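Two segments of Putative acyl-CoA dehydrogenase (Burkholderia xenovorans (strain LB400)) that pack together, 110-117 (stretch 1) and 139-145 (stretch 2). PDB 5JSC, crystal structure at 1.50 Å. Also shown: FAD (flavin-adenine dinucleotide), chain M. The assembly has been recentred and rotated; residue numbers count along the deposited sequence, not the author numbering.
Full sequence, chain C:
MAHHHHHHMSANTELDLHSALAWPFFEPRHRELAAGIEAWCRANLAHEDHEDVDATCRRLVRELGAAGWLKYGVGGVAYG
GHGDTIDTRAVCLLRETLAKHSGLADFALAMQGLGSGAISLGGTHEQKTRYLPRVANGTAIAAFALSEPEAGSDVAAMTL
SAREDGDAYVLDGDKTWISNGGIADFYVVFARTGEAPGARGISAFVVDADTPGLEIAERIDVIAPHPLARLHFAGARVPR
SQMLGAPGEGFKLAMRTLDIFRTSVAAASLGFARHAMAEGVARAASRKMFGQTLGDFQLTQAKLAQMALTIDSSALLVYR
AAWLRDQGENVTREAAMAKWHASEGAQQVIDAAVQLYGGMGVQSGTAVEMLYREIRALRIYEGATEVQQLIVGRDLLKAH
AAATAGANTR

Stretch 1 (110-117) AMQGLGSG
Stretch 2 139-145: TAIAAFA

The most unusual feature of this contact is that one helix side chain, the amide of Gln112, pairs with the backbone of the extended segment, one bond to an N-H and one to a C=O. Ala142 N donates to Gln112 OE1 at 3.1 Å with an N-H...acceptor angle of 168°, and Gln112 NE2 donates to Ala140 O at 2.8 Å and 166°. Both bonds are nearly linear, and the directions fix the amide flip: a carboxamide offers a donor and an acceptor side by side, which suits an N-H and a C=O two residues apart. The CA-to-CB bond of Gln112 points sideways, so the rotamer delivers the amide: chi1 -65° (m), chi2 -58° (m), chi3 100°. Gln112 OE1 also lies 3.5 Å from Ile141 CA, between the two bonded residues.

Stretch 1 lies within a helix that begins earlier and continues later, with phi/psi -55/-45 at Ala110 and -60/-37 at Gly117; Ser116 departs most, at -105/-8. Leu114 N to Ala110 O (2.8 Å) and Gly115 N to Met111 O (2.9 Å) are i to i-4 hydrogen bonds; the one from Gly117 N to Gly113 O, also 2.8 Å, is weak. Ser116, chi1 68° (p), turns its hydroxyl back on the helix, Ser116 OG donating to Gln112 O at 2.7 Å. Stretch 2 begins at Thr139 (-100/0) and is extended from Ala140 (-136/130) through Ile141 (-93/126), Ala142 (-97/160) and Ala143 (-154/155) to the strand residues Phe144 (-126/107) and Ala145 (-111/93). The two chains meet in the same order, Gln112 at Ala140 to Ala142 and Leu114 at Phe144.

The register is set by Gly115 and Ala143, whose CA atoms are 4.0 Å apart. Such proximity depends on glycine: an ideal CB on Gly115 would point toward stretch 2 and lie 2.6 Å from both Ala143 N and Ala142 CB. Ala142 points toward the helix and is small enough to sit on its backbone, with Ala142 CB 3.6 Å from Gly115 C, 3.7 Å from Met111 O and 3.9 Å from Ser116 N. Ala143 points away, in the alternation usual for an extended chain, and Phe144 points toward the helix again.

Phe144, chi1 -178° (t) and chi2 83°, receives Leu114 over one ring face. Leu114 CD1 is 4.0 Å from the centroid of the Phe144 ring, 7° off its normal, a CH-pi contact. Leu114 starts sideways, and chi1 177° (t) with chi2 65° (p) brings its end nearer; Leu114 CG is 3.8 Å from Phe144 CB. Met111, with all three chi angles m (-70°, -49°, -52°), curls its flexible thioether chain so that Met111 CE reaches 4.2 Å from Ala143 CA and 4.4 Å from Phe144 CB.

The two stretches bury 390 Å² between them, Ala142 and Phe144 giving the largest shares at 73 and 71 Å². The backbone of Phe144 also serves the cofactor of this putative acyl-CoA dehydrogenase: FAD N3 donates to Phe144 O at 2.8 Å and 174°.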

# COMPACT_ATOMS: atom_id res chain seq x y z
N ALA C 110 3.80 31.23 5.97
CA ALA C 110 3.05 30.77 4.80
C ALA C 110 1.95 31.75 4.43
O ALA C 110 1.76 32.07 3.25
CB ALA C 110 2.46 29.39 5.08
N MET C 111 1.20 32.23 5.43
CA MET C 111 0.05 33.06 5.11
C MET C 111 0.44 34.46 4.67
O MET C 111 -0.32 35.10 3.95
CB MET C 111 -0.90 33.14 6.30
CG MET C 111 -1.62 31.83 6.56
SD MET C 111 -2.38 31.12 5.08
CE MET C 111 -3.34 32.52 4.46
N GLN C 112 1.62 34.95 5.08
CA GLN C 112 2.09 36.21 4.51
C GLN C 112 2.38 36.07 3.02
O GLN C 112 2.26 37.04 2.28
CB GLN C 112 3.34 36.68 5.26
CG GLN C 112 3.09 37.02 6.72
CD GLN C 112 2.03 38.10 6.88
OE1 GLN C 112 0.88 37.80 7.18
NE2 GLN C 112 2.43 39.36 6.68
N GLY C 113 2.75 34.87 2.57
CA GLY C 113 2.89 34.59 1.16
C GLY C 113 1.56 34.38 0.47
O GLY C 113 1.19 35.14 -0.42
N LEU C 114 0.82 33.34 0.88
CA LEU C 114 -0.43 33.01 0.19
C LEU C 114 -1.42 34.17 0.23
O LEU C 114 -2.08 34.48 -0.78
CB LEU C 114 -1.05 31.76 0.82
CG LEU C 114 -2.41 31.34 0.24
CD1 LEU C 114 -2.27 30.91 -1.21
CD2 LEU C 114 -3.01 30.21 1.09
N GLY C 115 -1.53 34.85 1.38
CA GLY C 115 -2.47 35.94 1.53
C GLY C 115 -2.14 37.17 0.72
O GLY C 115 -3.04 37.97 0.42
N SER C 116 -0.86 37.37 0.37
CA SER C 116 -0.50 38.52 -0.45
C SER C 116 -0.18 38.16 -1.90
O SER C 116 0.00 39.06 -2.71
CB SER C 116 0.72 39.25 0.14
OG SER C 116 1.90 38.46 0.06
N GLY C 117 -0.12 36.87 -2.23
CA GLY C 117 0.36 36.48 -3.55
C GLY C 117 -0.48 37.04 -4.69
O GLY C 117 0.05 37.40 -5.74
N THR C 139 4.05 44.02 9.44
CA THR C 139 3.14 44.93 10.12
C THR C 139 1.72 44.87 9.59
O THR C 139 0.85 45.60 10.08
CB THR C 139 3.67 46.37 10.06
OG1 THR C 139 3.73 46.80 8.69
CG2 THR C 139 5.06 46.47 10.70
N ALA C 140 1.46 44.02 8.59
CA ALA C 140 0.10 43.71 8.16
C ALA C 140 -0.01 42.21 7.97
O ALA C 140 0.82 41.61 7.28
CB ALA C 140 -0.27 44.42 6.85
N ILE C 141 -1.05 41.61 8.56
CA ILE C 141 -1.29 40.18 8.48
C ILE C 141 -2.24 39.91 7.31
O ILE C 141 -3.33 40.50 7.24
CB ILE C 141 -1.86 39.65 9.80
CG1 ILE C 141 -0.84 39.87 10.93
CG2 ILE C 141 -2.24 38.18 9.68
CD1 ILE C 141 -1.34 39.46 12.31
N ALA C 142 -1.83 39.02 6.40
CA ALA C 142 -2.56 38.75 5.17
C ALA C 142 -3.45 37.52 5.31
O ALA C 142 -3.24 36.67 6.18
CB ALA C 142 -1.57 38.54 4.01
N ALA C 143 -4.43 37.42 4.41
CA ALA C 143 -5.32 36.27 4.37
C ALA C 143 -5.88 36.10 2.96
O ALA C 143 -5.98 37.07 2.20
CB ALA C 143 -6.46 36.41 5.39
N PHE C 144 -6.25 34.87 2.65
CA PHE C 144 -6.65 34.41 1.31
C PHE C 144 -8.02 33.76 1.46
O PHE C 144 -8.12 32.67 2.04
CB PHE C 144 -5.60 33.42 0.79
CG PHE C 144 -5.84 32.89 -0.59
CD1 PHE C 144 -5.45 33.61 -1.71
CD2 PHE C 144 -6.36 31.61 -0.78
CE1 PHE C 144 -5.63 33.10 -2.99
CE2 PHE C 144 -6.53 31.09 -2.06
CZ PHE C 144 -6.16 31.84 -3.16
N ALA C 145 -9.07 34.43 0.99
CA ALA C 145 -10.45 33.99 1.28
C ALA C 145 -11.11 33.47 0.00
O ALA C 145 -11.74 34.23 -0.76
CB ALA C 145 -11.26 35.12 1.92
PA FAD M . -15.01 19.36 -0.34
O1A FAD M . -14.83 20.30 -1.46
O2A FAD M . -16.44 19.04 0.09
O5B FAD M . -14.24 18.01 -0.70
C5B FAD M . -14.34 16.88 0.18
C4B FAD M . -13.38 15.85 -0.36
O4B FAD M . -13.82 15.43 -1.66
C3B FAD M . -11.97 16.36 -0.63
O3B FAD M . -11.17 16.46 0.56
C2B FAD M . -11.45 15.32 -1.63
O2B FAD M . -10.97 14.17 -0.93
C1B FAD M . -12.72 14.96 -2.41
N9A FAD M . -12.82 15.53 -3.75
C8A FAD M . -12.81 16.86 -4.09
N7A FAD M . -13.01 17.09 -5.36
C5A FAD M . -13.15 15.82 -5.91
C6A FAD M . -13.40 15.38 -7.22
N6A FAD M . -13.53 16.19 -8.27
N1A FAD M . -13.50 14.04 -7.42
C2A FAD M . -13.35 13.22 -6.37
N3A FAD M . -13.11 13.53 -5.09
C4A FAD M . -13.03 14.85 -4.92
N1 FAD M . -9.46 27.93 2.37
C2 FAD M . -9.27 29.24 2.02
O2 FAD M . -9.93 29.79 1.12
N3 FAD M . -8.32 29.98 2.68
C4 FAD M . -7.51 29.53 3.70
O4 FAD M . -6.76 30.30 4.29
C4X FAD M . -7.70 28.15 4.05
N5 FAD M . -7.02 27.67 5.05
C5X FAD M . -7.34 26.40 5.51
C6 FAD M . -6.74 25.94 6.67
C7 FAD M . -7.10 24.72 7.24
C7M FAD M . -6.45 24.28 8.52
C8 FAD M . -8.08 23.93 6.61
C8M FAD M . -8.51 22.61 7.19
C9 FAD M . -8.68 24.39 5.43
C9A FAD M . -8.32 25.62 4.88
N10 FAD M . -8.98 26.15 3.75
C10 FAD M . -8.71 27.43 3.33
C1' FAD M . -10.07 25.38 3.13
C2' FAD M . -9.57 24.25 2.23
O2' FAD M . -8.98 24.78 1.04
C3' FAD M . -10.75 23.35 1.85
O3' FAD M . -11.12 22.69 3.05
C4' FAD M . -10.42 22.32 0.77
O4' FAD M . -10.28 22.99 -0.48
C5' FAD M . -11.49 21.25 0.68
O5' FAD M . -12.75 21.90 0.45
P FAD M . -13.99 21.41 1.37
O1P FAD M . -13.62 21.42 2.82
O2P FAD M . -15.21 22.21 1.02
O3P FAD M . -14.22 19.89 0.94